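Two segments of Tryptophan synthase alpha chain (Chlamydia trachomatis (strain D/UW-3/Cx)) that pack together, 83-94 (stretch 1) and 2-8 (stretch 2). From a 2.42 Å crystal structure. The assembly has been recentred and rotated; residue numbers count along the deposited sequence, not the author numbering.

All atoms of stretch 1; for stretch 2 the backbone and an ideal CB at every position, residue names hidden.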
# COMPACT_ATOMS: atom_id res chain seq x y z
N ILE A 83 -47.94 19.00 -27.70
CA ILE A 83 -48.50 20.03 -26.82
C ILE A 83 -49.19 21.12 -27.64
O ILE A 83 -50.29 21.57 -27.29
CB ILE A 83 -47.39 20.63 -25.93
CG1 ILE A 83 -46.85 19.57 -24.96
CG2 ILE A 83 -47.89 21.86 -25.20
CD1 ILE A 83 -45.57 19.99 -24.30
N ARG A 84 -48.55 21.56 -28.73
CA ARG A 84 -49.14 22.63 -29.54
C ARG A 84 -50.37 22.17 -30.30
O ARG A 84 -51.19 23.02 -30.68
CB ARG A 84 -48.11 23.20 -30.52
CG ARG A 84 -47.18 24.22 -29.88
CD ARG A 84 -47.87 25.57 -29.70
NE ARG A 84 -46.99 26.51 -29.02
CZ ARG A 84 -47.07 26.84 -27.73
NH1 ARG A 84 -48.01 26.31 -26.94
NH2 ARG A 84 -46.21 27.71 -27.22
N ALA A 85 -50.53 20.87 -30.54
CA ALA A 85 -51.78 20.36 -31.08
C ALA A 85 -52.92 20.41 -30.07
O ALA A 85 -54.08 20.21 -30.45
CB ALA A 85 -51.59 18.93 -31.57
N PHE A 86 -52.61 20.66 -28.80
CA PHE A 86 -53.60 20.85 -27.76
C PHE A 86 -53.85 22.33 -27.47
O PHE A 86 -55.00 22.76 -27.36
CB PHE A 86 -53.16 20.13 -26.48
CG PHE A 86 -54.08 20.35 -25.32
CD1 PHE A 86 -55.37 19.83 -25.33
CD2 PHE A 86 -53.67 21.10 -24.23
CE1 PHE A 86 -56.23 20.04 -24.26
CE2 PHE A 86 -54.52 21.31 -23.15
CZ PHE A 86 -55.81 20.78 -23.16
N ASN A 87 -52.79 23.12 -27.35
CA ASN A 87 -52.90 24.50 -26.91
C ASN A 87 -51.78 25.30 -27.55
O ASN A 87 -50.60 24.95 -27.42
CB ASN A 87 -52.82 24.58 -25.37
CG ASN A 87 -53.10 25.98 -24.83
OD1 ASN A 87 -52.44 26.94 -25.20
ND2 ASN A 87 -54.08 26.08 -23.93
N GLN A 88 -52.15 26.37 -28.25
CA GLN A 88 -51.19 27.21 -28.96
C GLN A 88 -51.07 28.61 -28.34
O GLN A 88 -50.54 29.53 -28.98
CB GLN A 88 -51.58 27.29 -30.44
CG GLN A 88 -51.25 25.99 -31.18
CD GLN A 88 -51.96 25.86 -32.53
OE1 GLN A 88 -51.96 26.79 -33.34
NE2 GLN A 88 -52.58 24.70 -32.77
N GLU A 89 -51.51 28.79 -27.10
CA GLU A 89 -51.42 30.05 -26.36
C GLU A 89 -50.38 30.01 -25.25
O GLU A 89 -49.62 30.96 -25.08
CB GLU A 89 -52.79 30.39 -25.76
CG GLU A 89 -53.22 31.85 -25.86
CD GLU A 89 -54.72 32.03 -25.53
OE1 GLU A 89 -55.50 32.52 -26.40
OE2 GLU A 89 -55.12 31.66 -24.39
N VAL A 90 -50.35 28.92 -24.48
CA VAL A 90 -49.46 28.73 -23.34
C VAL A 90 -48.00 28.81 -23.77
O VAL A 90 -47.56 28.02 -24.62
CB VAL A 90 -49.74 27.39 -22.65
CG1 VAL A 90 -48.69 27.12 -21.61
CG2 VAL A 90 -51.13 27.42 -22.01
N PRO A 91 -47.22 29.73 -23.21
CA PRO A 91 -45.79 29.79 -23.53
C PRO A 91 -45.06 28.52 -23.11
O PRO A 91 -45.37 27.93 -22.07
CB PRO A 91 -45.30 31.00 -22.73
CG PRO A 91 -46.52 31.84 -22.55
CD PRO A 91 -47.67 30.89 -22.42
N LEU A 92 -44.08 28.11 -23.92
CA LEU A 92 -43.22 26.96 -23.63
C LEU A 92 -41.77 27.42 -23.50
O LEU A 92 -41.22 27.99 -24.45
CB LEU A 92 -43.32 25.89 -24.71
CG LEU A 92 -44.70 25.28 -24.92
CD1 LEU A 92 -44.70 24.32 -26.10
CD2 LEU A 92 -45.14 24.58 -23.66
N ILE A 93 -41.17 27.18 -22.34
CA ILE A 93 -39.76 27.42 -22.08
C ILE A 93 -39.03 26.09 -22.22
O ILE A 93 -39.35 25.13 -21.52
CB ILE A 93 -39.52 28.00 -20.68
CG1 ILE A 93 -40.39 29.22 -20.40
CG2 ILE A 93 -38.06 28.35 -20.50
CD1 ILE A 93 -40.34 30.24 -21.51
N LEU A 94 -38.05 26.03 -23.12
CA LEU A 94 -37.15 24.88 -23.10
C LEU A 94 -36.06 25.14 -22.06
O LEU A 94 -35.30 26.10 -22.17
CB LEU A 94 -36.53 24.62 -24.46
CG LEU A 94 -35.78 23.29 -24.45
CD1 LEU A 94 -36.78 22.17 -24.29
CD2 LEU A 94 -34.96 23.09 -25.73
N UNK A 2 -42.69 37.94 -27.22
CA UNK A 2 -43.88 38.30 -27.99
C UNK A 2 -45.08 37.47 -27.54
O UNK A 2 -46.21 37.95 -27.53
CB UNK A 2 -43.63 38.10 -29.49
N UNK A 3 -44.81 36.21 -27.19
CA UNK A 3 -45.81 35.35 -26.58
C UNK A 3 -45.62 35.25 -25.08
O UNK A 3 -46.60 35.17 -24.33
CB UNK A 3 -45.76 33.95 -27.21
N UNK A 4 -44.36 35.25 -24.63
CA UNK A 4 -44.09 35.43 -23.21
C UNK A 4 -44.49 36.82 -22.75
O UNK A 4 -45.11 36.98 -21.69
CB UNK A 4 -42.61 35.18 -22.91
N UNK A 5 -44.15 37.85 -23.53
CA UNK A 5 -44.51 39.21 -23.14
C UNK A 5 -46.02 39.37 -23.03
O UNK A 5 -46.51 40.06 -22.14
CB UNK A 5 -43.95 40.22 -24.14
N UNK A 6 -46.77 38.71 -23.91
CA UNK A 6 -48.23 38.74 -23.82
C UNK A 6 -48.71 38.15 -22.50
O UNK A 6 -49.53 38.76 -21.80
CB UNK A 6 -48.85 37.98 -24.99
N UNK A 7 -48.19 36.98 -22.13
CA UNK A 7 -48.75 36.28 -20.98
C UNK A 7 -48.49 37.03 -19.68
O UNK A 7 -49.27 36.92 -18.73
CB UNK A 7 -48.17 34.87 -20.89
N UNK A 8 -47.42 37.82 -19.62
CA UNK A 8 -47.13 38.58 -18.40
C UNK A 8 -47.91 39.88 -18.31
O UNK A 8 -47.76 40.60 -17.32
CB UNK A 8 -45.63 38.88 -18.32

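Stretch 1 meets the short helix of stretch 2 with two different surfaces: a loop whose carbonyls are partly free, and then Pro 91 and Ile 93, which are purely apolar. The loop is bridged from within. The Arg 84 guanidinium gives hydrogen bonds to Asn 87 O and Val 90 O, and Asn 87 OD1 accepts from the backbone N of both Glu 89 and Val 90; these bonds leave Gln 88 O free to accept from stretch 2.

Position 2 precedes the helix, and its ideal CB finds nothing of stretch 1 within 5.5 Å. Nothing visible here selects a residue, and a small polar one would serve as well as any. It is Ser 2, poorly ordered.

Position 3 is the most informative. Its CA-to-CB bond points toward stretch 1, yet the CB lies 5.2 Å from Pro 91 CG and 5.3 Å from Glu 89 O, too far for a short side chain to make close contact. A long chain could run over the loop, past Pro 91 and Glu 89 O, to reach Gln 88 O. That carbonyl asks for a donor, so lysine or arginine would suit, and glutamine might; a carboxylate would bring an acceptor to an acceptor. The residue is Lys 3. Its chain is extended at chi1 and chi2, turns at chi3 (m) and straightens again at chi4, and NZ donates a hydrogen bond to Gln 88 O at 2.9 Å. The methylenes pack on the way, with CD 3.7 Å from Glu 89 O and 4.3 Å from Arg 84 NH2. The ammonium is not paired with an acid across this contact: NZ also donates to a water, 3.2 Å from NZ to the water O, and Arg 84 NE makes a weak bond to the same water.

At position 4 the helix starts. The CB points sideways, 5.0 Å from Pro 91 CB, with Ile 93 beyond. A flexible apolar chain such as leucine, isoleucine or methionine could bend back to cover both. Leu 4 does so in an m,t rotamer: its CD2 touches both Pro 91 CB (3.6 Å) and Ile 93 CD1 (3.7 Å), and its CD1 also lies 3.7 Å from Ile 93 CD1.

Position 5 is out of reach and leaves a broad choice; it is Thr 5. Position 6 points toward stretch 1 but over open space, where a polar chain is reasonable. Gln 6, poorly ordered, makes no contact; its CB is 7.0 Å from Pro 91 CG.

Position 7 returns to the contact one helical turn after 3, and its N donates to Lys 3 O at 3.3 Å. Its ideal CB already stands 3.8 Å from Pro 91 CG, so a compact apolar residue such as alanine or valine fits, while a longer one would need to steer around the ring. Val 7, with chi1 p, sets CG1 3.6 Å from Pro 91 CG.

Position 8 points sideways, with no stretch 1 atom near its CB, so little is decided here. Phe 8 makes no contact.

Stretch 2 (2-8) SKLTQVF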
# COMPACT_ATOMS: atom_id res chain seq x y z
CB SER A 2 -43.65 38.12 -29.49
OG SER A 2 -43.66 36.75 -29.85
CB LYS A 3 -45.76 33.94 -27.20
CG LYS A 3 -46.85 33.00 -26.71
CD LYS A 3 -47.11 31.84 -27.67
CE LYS A 3 -48.05 32.24 -28.80
NZ LYS A 3 -48.28 31.11 -29.75
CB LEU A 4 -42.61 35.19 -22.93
CG LEU A 4 -42.24 33.72 -22.84
CD1 LEU A 4 -40.74 33.56 -23.04
CD2 LEU A 4 -42.69 33.13 -21.50
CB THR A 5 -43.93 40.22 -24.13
OG1 THR A 5 -44.67 40.17 -25.36
CG2 THR A 5 -42.47 39.90 -24.42
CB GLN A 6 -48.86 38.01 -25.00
CG GLN A 6 -49.08 38.86 -26.25
CD GLN A 6 -50.07 40.00 -26.03
OE1 GLN A 6 -49.68 41.17 -25.96
NE2 GLN A 6 -51.35 39.67 -25.94
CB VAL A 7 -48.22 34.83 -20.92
CG1 VAL A 7 -46.79 34.78 -20.42
CG2 VAL A 7 -49.11 33.99 -20.03
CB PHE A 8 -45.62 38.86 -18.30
CG PHE A 8 -44.85 37.74 -17.65
CD1 PHE A 8 -44.05 36.89 -18.41
CD2 PHE A 8 -44.94 37.52 -16.29
CE1 PHE A 8 -43.35 35.86 -17.81
CE2 PHE A 8 -44.24 36.50 -15.69
CZ PHE A 8 -43.45 35.66 -16.45
O HOH W 1 -45.61 29.32 -30.13
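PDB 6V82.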